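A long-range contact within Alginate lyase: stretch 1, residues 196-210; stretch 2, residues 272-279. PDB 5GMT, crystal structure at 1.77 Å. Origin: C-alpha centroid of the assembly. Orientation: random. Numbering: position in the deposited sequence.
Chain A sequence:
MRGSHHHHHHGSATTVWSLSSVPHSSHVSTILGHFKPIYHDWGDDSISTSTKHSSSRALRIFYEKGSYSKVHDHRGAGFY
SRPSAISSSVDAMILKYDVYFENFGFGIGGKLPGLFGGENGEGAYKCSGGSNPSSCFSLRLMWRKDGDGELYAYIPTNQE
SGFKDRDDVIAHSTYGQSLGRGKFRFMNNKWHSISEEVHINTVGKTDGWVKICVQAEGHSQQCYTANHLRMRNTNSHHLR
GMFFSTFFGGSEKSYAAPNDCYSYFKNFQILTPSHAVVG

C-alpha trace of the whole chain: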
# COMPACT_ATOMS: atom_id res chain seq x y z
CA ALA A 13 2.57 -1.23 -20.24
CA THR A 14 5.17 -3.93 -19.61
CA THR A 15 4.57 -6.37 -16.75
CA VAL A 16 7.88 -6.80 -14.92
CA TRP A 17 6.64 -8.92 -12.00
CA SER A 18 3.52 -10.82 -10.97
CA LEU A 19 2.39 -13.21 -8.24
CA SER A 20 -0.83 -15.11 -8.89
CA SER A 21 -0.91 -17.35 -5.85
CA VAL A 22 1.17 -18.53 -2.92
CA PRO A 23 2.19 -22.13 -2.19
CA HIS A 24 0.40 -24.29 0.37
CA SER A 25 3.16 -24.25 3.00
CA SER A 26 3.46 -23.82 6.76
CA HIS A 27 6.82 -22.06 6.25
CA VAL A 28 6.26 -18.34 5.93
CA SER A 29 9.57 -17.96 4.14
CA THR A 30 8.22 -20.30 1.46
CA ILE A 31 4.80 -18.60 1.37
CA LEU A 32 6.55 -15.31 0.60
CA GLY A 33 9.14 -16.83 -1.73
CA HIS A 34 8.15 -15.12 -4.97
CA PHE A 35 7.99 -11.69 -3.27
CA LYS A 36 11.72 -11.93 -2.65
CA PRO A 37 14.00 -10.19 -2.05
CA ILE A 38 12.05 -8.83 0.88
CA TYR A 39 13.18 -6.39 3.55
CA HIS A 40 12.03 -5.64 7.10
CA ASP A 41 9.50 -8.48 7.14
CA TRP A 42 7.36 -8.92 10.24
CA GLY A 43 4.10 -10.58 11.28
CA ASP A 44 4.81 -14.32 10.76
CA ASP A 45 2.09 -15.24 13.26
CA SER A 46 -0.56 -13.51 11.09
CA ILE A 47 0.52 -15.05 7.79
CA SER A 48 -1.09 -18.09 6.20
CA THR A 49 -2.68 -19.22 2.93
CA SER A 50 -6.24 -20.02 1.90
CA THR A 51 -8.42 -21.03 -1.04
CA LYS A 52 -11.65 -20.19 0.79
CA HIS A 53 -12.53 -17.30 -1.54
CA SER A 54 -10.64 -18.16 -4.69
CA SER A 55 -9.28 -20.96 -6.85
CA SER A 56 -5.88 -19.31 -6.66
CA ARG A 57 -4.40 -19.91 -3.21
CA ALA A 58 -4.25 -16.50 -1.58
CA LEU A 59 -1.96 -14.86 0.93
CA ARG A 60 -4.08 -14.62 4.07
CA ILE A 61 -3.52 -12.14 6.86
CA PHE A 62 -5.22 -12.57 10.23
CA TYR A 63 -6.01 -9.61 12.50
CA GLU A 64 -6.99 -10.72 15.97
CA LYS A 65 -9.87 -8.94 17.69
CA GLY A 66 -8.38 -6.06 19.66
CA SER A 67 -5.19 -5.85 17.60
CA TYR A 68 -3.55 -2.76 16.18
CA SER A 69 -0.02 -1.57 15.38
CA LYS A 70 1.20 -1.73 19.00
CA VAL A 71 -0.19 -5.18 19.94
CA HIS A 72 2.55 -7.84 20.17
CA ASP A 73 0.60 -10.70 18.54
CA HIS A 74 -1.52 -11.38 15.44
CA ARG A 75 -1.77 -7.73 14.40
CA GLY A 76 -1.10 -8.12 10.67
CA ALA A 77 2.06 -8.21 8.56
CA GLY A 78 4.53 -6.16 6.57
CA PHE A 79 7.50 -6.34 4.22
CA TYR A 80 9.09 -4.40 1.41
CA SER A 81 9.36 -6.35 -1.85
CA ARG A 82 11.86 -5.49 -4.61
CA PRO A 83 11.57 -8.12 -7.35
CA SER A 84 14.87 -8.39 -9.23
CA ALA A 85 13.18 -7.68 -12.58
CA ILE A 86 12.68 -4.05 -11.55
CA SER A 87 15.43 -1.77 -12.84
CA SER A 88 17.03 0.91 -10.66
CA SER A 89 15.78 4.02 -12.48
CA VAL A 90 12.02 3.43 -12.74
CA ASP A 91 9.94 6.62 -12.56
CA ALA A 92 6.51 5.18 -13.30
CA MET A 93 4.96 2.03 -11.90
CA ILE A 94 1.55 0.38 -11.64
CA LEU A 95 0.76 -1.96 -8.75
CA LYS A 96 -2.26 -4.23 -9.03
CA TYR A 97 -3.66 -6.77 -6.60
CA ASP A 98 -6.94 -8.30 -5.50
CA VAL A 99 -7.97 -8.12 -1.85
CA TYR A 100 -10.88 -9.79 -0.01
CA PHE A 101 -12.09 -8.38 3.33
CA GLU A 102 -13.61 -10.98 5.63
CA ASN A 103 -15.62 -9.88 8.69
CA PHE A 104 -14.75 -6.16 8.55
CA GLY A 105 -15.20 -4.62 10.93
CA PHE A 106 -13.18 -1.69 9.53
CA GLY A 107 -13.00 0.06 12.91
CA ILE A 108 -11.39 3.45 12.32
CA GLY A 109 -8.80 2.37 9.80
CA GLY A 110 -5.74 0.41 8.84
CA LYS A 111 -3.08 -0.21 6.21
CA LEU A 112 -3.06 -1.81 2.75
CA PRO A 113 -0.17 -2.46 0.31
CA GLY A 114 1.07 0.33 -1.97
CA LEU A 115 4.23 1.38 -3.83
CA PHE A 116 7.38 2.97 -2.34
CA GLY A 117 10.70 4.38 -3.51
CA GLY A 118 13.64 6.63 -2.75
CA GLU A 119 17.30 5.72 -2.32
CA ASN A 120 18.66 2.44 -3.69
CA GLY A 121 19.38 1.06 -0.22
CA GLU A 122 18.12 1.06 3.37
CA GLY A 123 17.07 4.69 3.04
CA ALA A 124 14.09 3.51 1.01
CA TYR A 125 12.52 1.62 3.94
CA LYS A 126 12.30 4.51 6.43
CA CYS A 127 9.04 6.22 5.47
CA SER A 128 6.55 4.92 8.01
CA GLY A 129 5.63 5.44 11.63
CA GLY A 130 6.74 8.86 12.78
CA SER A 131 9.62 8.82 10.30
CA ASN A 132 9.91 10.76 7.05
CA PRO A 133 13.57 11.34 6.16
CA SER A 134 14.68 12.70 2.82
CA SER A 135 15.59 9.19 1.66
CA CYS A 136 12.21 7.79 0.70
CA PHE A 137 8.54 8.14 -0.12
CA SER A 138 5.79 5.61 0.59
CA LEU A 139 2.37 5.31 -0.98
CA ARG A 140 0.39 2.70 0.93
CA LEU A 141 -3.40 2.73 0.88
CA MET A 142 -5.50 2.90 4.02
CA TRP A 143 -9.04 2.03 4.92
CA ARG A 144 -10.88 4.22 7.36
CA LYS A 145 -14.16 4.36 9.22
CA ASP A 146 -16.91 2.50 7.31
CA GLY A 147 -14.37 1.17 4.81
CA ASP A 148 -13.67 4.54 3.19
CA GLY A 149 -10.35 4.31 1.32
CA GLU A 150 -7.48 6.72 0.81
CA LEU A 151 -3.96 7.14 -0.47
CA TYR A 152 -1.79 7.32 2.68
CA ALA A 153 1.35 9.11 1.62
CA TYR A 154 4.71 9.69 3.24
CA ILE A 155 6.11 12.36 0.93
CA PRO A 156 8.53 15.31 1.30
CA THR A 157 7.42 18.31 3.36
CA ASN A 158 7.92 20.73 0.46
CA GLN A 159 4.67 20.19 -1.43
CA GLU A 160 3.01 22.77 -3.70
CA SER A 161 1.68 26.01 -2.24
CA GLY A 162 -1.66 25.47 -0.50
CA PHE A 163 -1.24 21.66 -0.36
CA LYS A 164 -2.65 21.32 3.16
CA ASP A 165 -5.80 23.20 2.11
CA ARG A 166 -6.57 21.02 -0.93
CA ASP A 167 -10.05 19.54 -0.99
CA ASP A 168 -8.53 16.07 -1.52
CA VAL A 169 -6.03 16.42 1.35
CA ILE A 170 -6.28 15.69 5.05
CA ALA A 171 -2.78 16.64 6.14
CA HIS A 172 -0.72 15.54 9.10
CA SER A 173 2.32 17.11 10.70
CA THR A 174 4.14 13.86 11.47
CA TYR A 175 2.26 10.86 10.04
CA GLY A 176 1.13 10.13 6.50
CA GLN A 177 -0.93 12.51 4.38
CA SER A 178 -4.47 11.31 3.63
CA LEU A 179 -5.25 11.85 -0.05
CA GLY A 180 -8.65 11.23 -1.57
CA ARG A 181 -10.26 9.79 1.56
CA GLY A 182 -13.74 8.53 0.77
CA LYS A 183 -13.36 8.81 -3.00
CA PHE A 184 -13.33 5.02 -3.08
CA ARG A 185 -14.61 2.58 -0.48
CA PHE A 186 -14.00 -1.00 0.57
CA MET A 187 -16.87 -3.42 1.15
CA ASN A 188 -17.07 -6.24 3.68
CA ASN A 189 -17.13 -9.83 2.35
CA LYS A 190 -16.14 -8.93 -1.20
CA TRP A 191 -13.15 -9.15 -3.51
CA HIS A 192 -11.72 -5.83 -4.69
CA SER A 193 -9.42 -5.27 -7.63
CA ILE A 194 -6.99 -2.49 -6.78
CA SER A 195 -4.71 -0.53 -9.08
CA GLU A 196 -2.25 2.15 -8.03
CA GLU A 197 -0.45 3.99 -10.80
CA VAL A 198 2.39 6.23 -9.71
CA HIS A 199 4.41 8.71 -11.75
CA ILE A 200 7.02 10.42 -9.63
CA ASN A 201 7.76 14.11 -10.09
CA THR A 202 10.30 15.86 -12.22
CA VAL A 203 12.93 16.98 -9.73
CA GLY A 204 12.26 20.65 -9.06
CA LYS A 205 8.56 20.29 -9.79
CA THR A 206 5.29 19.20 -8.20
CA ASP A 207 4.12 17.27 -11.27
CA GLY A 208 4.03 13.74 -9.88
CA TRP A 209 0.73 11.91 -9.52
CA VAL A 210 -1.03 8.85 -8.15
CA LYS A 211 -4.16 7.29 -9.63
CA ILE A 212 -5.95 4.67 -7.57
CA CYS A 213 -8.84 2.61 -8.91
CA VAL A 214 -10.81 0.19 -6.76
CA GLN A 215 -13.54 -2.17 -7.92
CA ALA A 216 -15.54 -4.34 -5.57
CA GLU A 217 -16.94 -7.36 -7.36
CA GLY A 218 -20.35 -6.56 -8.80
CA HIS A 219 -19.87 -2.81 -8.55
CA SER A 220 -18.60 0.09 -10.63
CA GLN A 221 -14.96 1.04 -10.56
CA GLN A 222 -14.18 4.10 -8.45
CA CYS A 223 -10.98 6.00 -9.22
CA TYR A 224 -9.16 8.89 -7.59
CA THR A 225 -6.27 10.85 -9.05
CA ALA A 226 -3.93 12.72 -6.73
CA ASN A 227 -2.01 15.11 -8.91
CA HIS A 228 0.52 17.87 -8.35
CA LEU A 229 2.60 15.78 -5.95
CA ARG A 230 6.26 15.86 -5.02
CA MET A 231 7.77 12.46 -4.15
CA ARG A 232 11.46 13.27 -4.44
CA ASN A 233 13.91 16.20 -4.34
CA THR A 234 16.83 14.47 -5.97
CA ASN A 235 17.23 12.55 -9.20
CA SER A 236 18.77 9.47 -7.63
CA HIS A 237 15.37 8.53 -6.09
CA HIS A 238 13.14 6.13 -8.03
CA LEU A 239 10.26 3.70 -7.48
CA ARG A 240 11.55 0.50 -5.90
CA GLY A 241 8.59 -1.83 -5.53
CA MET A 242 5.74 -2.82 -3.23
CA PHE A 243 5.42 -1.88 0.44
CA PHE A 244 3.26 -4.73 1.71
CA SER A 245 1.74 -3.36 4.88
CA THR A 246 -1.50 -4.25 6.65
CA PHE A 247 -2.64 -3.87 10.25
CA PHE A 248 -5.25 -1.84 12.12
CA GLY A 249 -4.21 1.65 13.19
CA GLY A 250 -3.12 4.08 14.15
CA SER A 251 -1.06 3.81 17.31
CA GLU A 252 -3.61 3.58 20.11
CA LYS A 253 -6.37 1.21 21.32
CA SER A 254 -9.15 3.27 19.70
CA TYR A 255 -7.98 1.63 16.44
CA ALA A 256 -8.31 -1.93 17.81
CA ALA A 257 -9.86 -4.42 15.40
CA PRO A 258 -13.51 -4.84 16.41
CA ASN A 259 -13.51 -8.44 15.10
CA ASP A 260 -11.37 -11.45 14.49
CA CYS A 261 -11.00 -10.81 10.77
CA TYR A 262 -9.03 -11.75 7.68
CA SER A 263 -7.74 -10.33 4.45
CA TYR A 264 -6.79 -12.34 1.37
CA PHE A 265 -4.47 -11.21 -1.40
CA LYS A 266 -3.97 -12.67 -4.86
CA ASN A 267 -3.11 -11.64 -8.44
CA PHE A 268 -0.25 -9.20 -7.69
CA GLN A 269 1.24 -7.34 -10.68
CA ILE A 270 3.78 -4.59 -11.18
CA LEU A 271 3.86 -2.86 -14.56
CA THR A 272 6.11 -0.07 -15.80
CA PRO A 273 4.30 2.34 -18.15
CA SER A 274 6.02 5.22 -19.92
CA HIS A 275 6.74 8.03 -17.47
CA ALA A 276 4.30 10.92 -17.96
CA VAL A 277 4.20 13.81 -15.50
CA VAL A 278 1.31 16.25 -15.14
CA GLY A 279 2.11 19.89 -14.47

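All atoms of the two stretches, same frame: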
# COMPACT_ATOMS: atom_id res chain seq x y z
N GLU A 196 -2.87 0.90 -8.46
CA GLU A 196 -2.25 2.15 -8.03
C GLU A 196 -1.18 2.48 -9.04
O GLU A 196 -0.19 1.76 -9.14
CB GLU A 196 -1.65 2.04 -6.62
CG GLU A 196 -1.07 3.38 -6.13
CD GLU A 196 -0.26 3.26 -4.85
OE1 GLU A 196 0.49 2.27 -4.71
OE2 GLU A 196 -0.36 4.16 -3.98
N GLU A 197 -1.39 3.55 -9.79
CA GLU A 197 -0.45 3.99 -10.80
C GLU A 197 0.27 5.24 -10.30
O GLU A 197 -0.36 6.21 -9.91
CB GLU A 197 -1.15 4.28 -12.14
CG GLU A 197 -0.18 4.82 -13.19
CD GLU A 197 -0.71 4.75 -14.61
OE1 GLU A 197 -1.90 4.42 -14.80
OE2 GLU A 197 0.07 5.03 -15.55
N VAL A 198 1.59 5.17 -10.30
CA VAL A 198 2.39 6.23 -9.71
C VAL A 198 3.40 6.75 -10.71
O VAL A 198 4.18 5.98 -11.27
CB VAL A 198 3.16 5.73 -8.46
CG1 VAL A 198 4.05 6.86 -7.90
CG2 VAL A 198 2.20 5.24 -7.39
N HIS A 199 3.38 8.06 -10.94
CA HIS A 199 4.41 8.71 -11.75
C HIS A 199 5.09 9.74 -10.87
O HIS A 199 4.45 10.69 -10.42
CB HIS A 199 3.81 9.36 -13.01
CG HIS A 199 3.27 8.38 -13.99
ND1 HIS A 199 3.69 8.32 -15.30
CD2 HIS A 199 2.35 7.39 -13.85
CE1 HIS A 199 3.06 7.34 -15.92
NE2 HIS A 199 2.23 6.76 -15.07
N ILE A 200 6.37 9.54 -10.58
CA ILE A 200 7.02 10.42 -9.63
C ILE A 200 7.35 11.73 -10.33
O ILE A 200 7.38 11.79 -11.56
CB ILE A 200 8.29 9.79 -8.99
CG1 ILE A 200 9.34 9.44 -10.04
CG2 ILE A 200 7.92 8.55 -8.18
CD1 ILE A 200 10.58 8.76 -9.40
N ASN A 201 7.56 12.77 -9.55
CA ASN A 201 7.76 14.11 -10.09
C ASN A 201 9.08 14.31 -10.82
O ASN A 201 10.08 13.64 -10.54
CB ASN A 201 7.66 15.15 -8.98
CG ASN A 201 8.72 14.94 -7.91
OD1 ASN A 201 8.68 13.95 -7.17
ND2 ASN A 201 9.68 15.88 -7.81
N THR A 202 9.07 15.25 -11.75
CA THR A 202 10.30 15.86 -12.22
C THR A 202 10.95 16.54 -11.02
O THR A 202 10.28 17.24 -10.28
CB THR A 202 10.03 16.90 -13.30
OG1 THR A 202 9.18 16.33 -14.30
CG2 THR A 202 11.34 17.38 -13.93
N VAL A 203 12.25 16.31 -10.82
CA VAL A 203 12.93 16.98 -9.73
C VAL A 203 12.84 18.48 -9.98
O VAL A 203 13.05 18.95 -11.09
CB VAL A 203 14.40 16.50 -9.61
CG1 VAL A 203 15.17 17.33 -8.58
CG2 VAL A 203 14.42 15.04 -9.23
N GLY A 204 12.44 19.22 -8.95
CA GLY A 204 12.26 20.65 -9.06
C GLY A 204 10.81 21.02 -9.30
O GLY A 204 10.46 22.20 -9.30
N LYS A 205 9.96 20.02 -9.51
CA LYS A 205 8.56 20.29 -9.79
C LYS A 205 7.60 19.49 -8.91
O LYS A 205 7.96 18.49 -8.32
CB LYS A 205 8.24 20.01 -11.26
CG LYS A 205 9.10 20.77 -12.25
CD LYS A 205 8.56 20.64 -13.66
CE LYS A 205 9.59 21.08 -14.68
NZ LYS A 205 10.19 22.39 -14.28
N THR A 206 6.35 19.94 -8.87
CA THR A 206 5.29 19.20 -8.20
C THR A 206 4.32 18.66 -9.27
O THR A 206 3.13 19.02 -9.30
CB THR A 206 4.54 20.07 -7.16
OG1 THR A 206 4.20 21.34 -7.74
CG2 THR A 206 5.41 20.30 -5.92
N ASP A 207 4.86 17.81 -10.13
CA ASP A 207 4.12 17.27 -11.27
C ASP A 207 3.97 15.76 -11.20
O ASP A 207 3.62 15.11 -12.18
CB ASP A 207 4.79 17.69 -12.59
CG ASP A 207 6.26 17.30 -12.67
OD1 ASP A 207 6.77 16.67 -11.73
OD2 ASP A 207 6.89 17.60 -13.70
N GLY A 208 4.24 15.18 -10.03
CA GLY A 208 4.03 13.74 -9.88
C GLY A 208 2.55 13.48 -9.66
O GLY A 208 1.80 14.42 -9.35
N TRP A 209 2.12 12.23 -9.82
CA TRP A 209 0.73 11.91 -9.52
C TRP A 209 0.51 10.45 -9.16
O TRP A 209 1.35 9.59 -9.45
CB TRP A 209 -0.17 12.27 -10.71
CG TRP A 209 0.25 11.71 -12.05
CD1 TRP A 209 1.16 12.25 -12.92
CD2 TRP A 209 -0.27 10.55 -12.71
NE1 TRP A 209 1.26 11.48 -14.05
CE2 TRP A 209 0.38 10.43 -13.95
CE3 TRP A 209 -1.23 9.58 -12.36
CZ2 TRP A 209 0.11 9.39 -14.84
CZ3 TRP A 209 -1.49 8.55 -13.25
CH2 TRP A 209 -0.82 8.46 -14.47
N VAL A 210 -0.61 10.20 -8.50
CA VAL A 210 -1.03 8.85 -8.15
C VAL A 210 -2.50 8.66 -8.52
O VAL A 210 -3.35 9.47 -8.14
CB VAL A 210 -0.84 8.57 -6.64
CG1 VAL A 210 -1.23 7.13 -6.32
CG2 VAL A 210 0.61 8.84 -6.20
N THR A 272 5.37 -1.31 -15.65
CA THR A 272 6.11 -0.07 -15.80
C THR A 272 5.70 0.65 -17.08
O THR A 272 6.25 0.39 -18.14
CB THR A 272 7.64 -0.31 -15.84
OG1 THR A 272 7.94 -1.25 -16.87
CG2 THR A 272 8.15 -0.85 -14.51
N PRO A 273 4.71 1.56 -16.98
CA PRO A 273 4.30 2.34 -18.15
C PRO A 273 5.31 3.43 -18.45
O PRO A 273 6.20 3.69 -17.63
CB PRO A 273 2.97 2.95 -17.72
CG PRO A 273 3.15 3.16 -16.23
CD PRO A 273 4.03 2.01 -15.75
N SER A 274 5.18 4.07 -19.60
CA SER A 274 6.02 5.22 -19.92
C SER A 274 5.76 6.34 -18.92
O SER A 274 4.61 6.66 -18.63
CB SER A 274 5.74 5.71 -21.33
OG SER A 274 6.09 4.73 -22.30
N HIS A 275 6.83 6.92 -18.41
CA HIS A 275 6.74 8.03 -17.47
C HIS A 275 6.05 9.24 -18.11
O HIS A 275 6.42 9.68 -19.19
CB HIS A 275 8.13 8.42 -16.97
CG HIS A 275 8.12 9.35 -15.80
ND1 HIS A 275 9.06 10.33 -15.62
CD2 HIS A 275 7.28 9.43 -14.73
CE1 HIS A 275 8.81 10.98 -14.50
NE2 HIS A 275 7.74 10.46 -13.94
N ALA A 276 5.01 9.75 -17.45
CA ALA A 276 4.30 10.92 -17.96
C ALA A 276 3.86 11.81 -16.80
O ALA A 276 2.92 11.49 -16.09
CB ALA A 276 3.09 10.50 -18.78
N VAL A 277 4.55 12.93 -16.60
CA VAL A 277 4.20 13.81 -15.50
C VAL A 277 3.05 14.73 -15.90
O VAL A 277 2.75 14.88 -17.08
CB VAL A 277 5.40 14.64 -15.04
CG1 VAL A 277 6.51 13.72 -14.53
CG2 VAL A 277 5.90 15.52 -16.18
N VAL A 278 2.41 15.32 -14.89
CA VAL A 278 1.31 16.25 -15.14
C VAL A 278 1.54 17.52 -14.35
O VAL A 278 1.47 17.51 -13.12
CB VAL A 278 -0.05 15.63 -14.76
CG1 VAL A 278 -1.15 16.67 -14.91
CG2 VAL A 278 -0.33 14.44 -15.65
N GLY A 279 1.84 18.60 -15.07
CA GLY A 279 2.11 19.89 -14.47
C GLY A 279 0.86 20.66 -14.05
O GLY A 279 -0.27 20.17 -14.11
OXT GLY A 279 0.99 21.80 -13.61
O HOH W 1 0.38 15.76 -11.31

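The C-terminal tail of the chain, residues 272-279, lies in irregular conformation along a hairpin-like segment whose two strands, 196-199 and 208-210, are joined through H199 and W209: H199 N to W209 O and W209 N to H199 O, both 2.9 Å. The two stretches bury 504 Å² between them, and without a strand in the tail to pair with, the contact rests on four hydrogen bonds, three of which use a side-chain ring nitrogen.

H199 covers the most surface. Its CA-to-CB bond points toward the tail, and its ring serves as a two-ended connector. At one end ND1 accepts from the backbone A276 N at 2.9 Å, in the ring plane and nearly straight at 162°. That leaves NE2 to carry the proton, and it donates to E197 OE2 at 2.8 Å. The carboxylate, from the same strand, thereby fixes the ring so that its acceptor faces the tail, and OE2 also meets P273 CG at 3.7 Å.

The same tail residue that donates to H199 also accepts. W209, beside H199 on the neighboring strand, sends NE1 to A276 O at 2.6 Å, a short bond at 164°. A276 is thus held by both its backbone N and O, using two aromatic side chains rather than a sheet partner. V278 CG2 packs against the indole at W209 CD1, 3.8 Å away.

H275 CA-to-CB starts sideways, but its ring end comes nearer, and NE2 donates to the backbone I200 O at 2.8 Å. Here a tail side chain reads the hairpin backbone, the reverse of the H199 arrangement. The H199 and H275 rings meet rim to rim, centroids 5.8 Å apart, with neither over the face of the other.

V277 and D207 form the next cluster. The CA-to-CB bond of D207 points toward the tail, yet its carboxylate is mainly spent on its own loop: OD1 accepts from T202 N and OD2 from T202 OG1, each at 2.7 Å, tying D207 to T202, the first residue of the type II turn that runs to K205. V277 lies against this braced pair, with CG1 3.7 Å from T202 OG1 and CG2 3.4 Å from D207 OD2. The backbone of D207 then does the bonding, its O accepting from V278 N at 3.0 Å, while a water donates to both G208 O (2.8 Å) and V278 O (2.7 Å).

The rule to read here is that ring nitrogens can hold an irregular tail by its backbone.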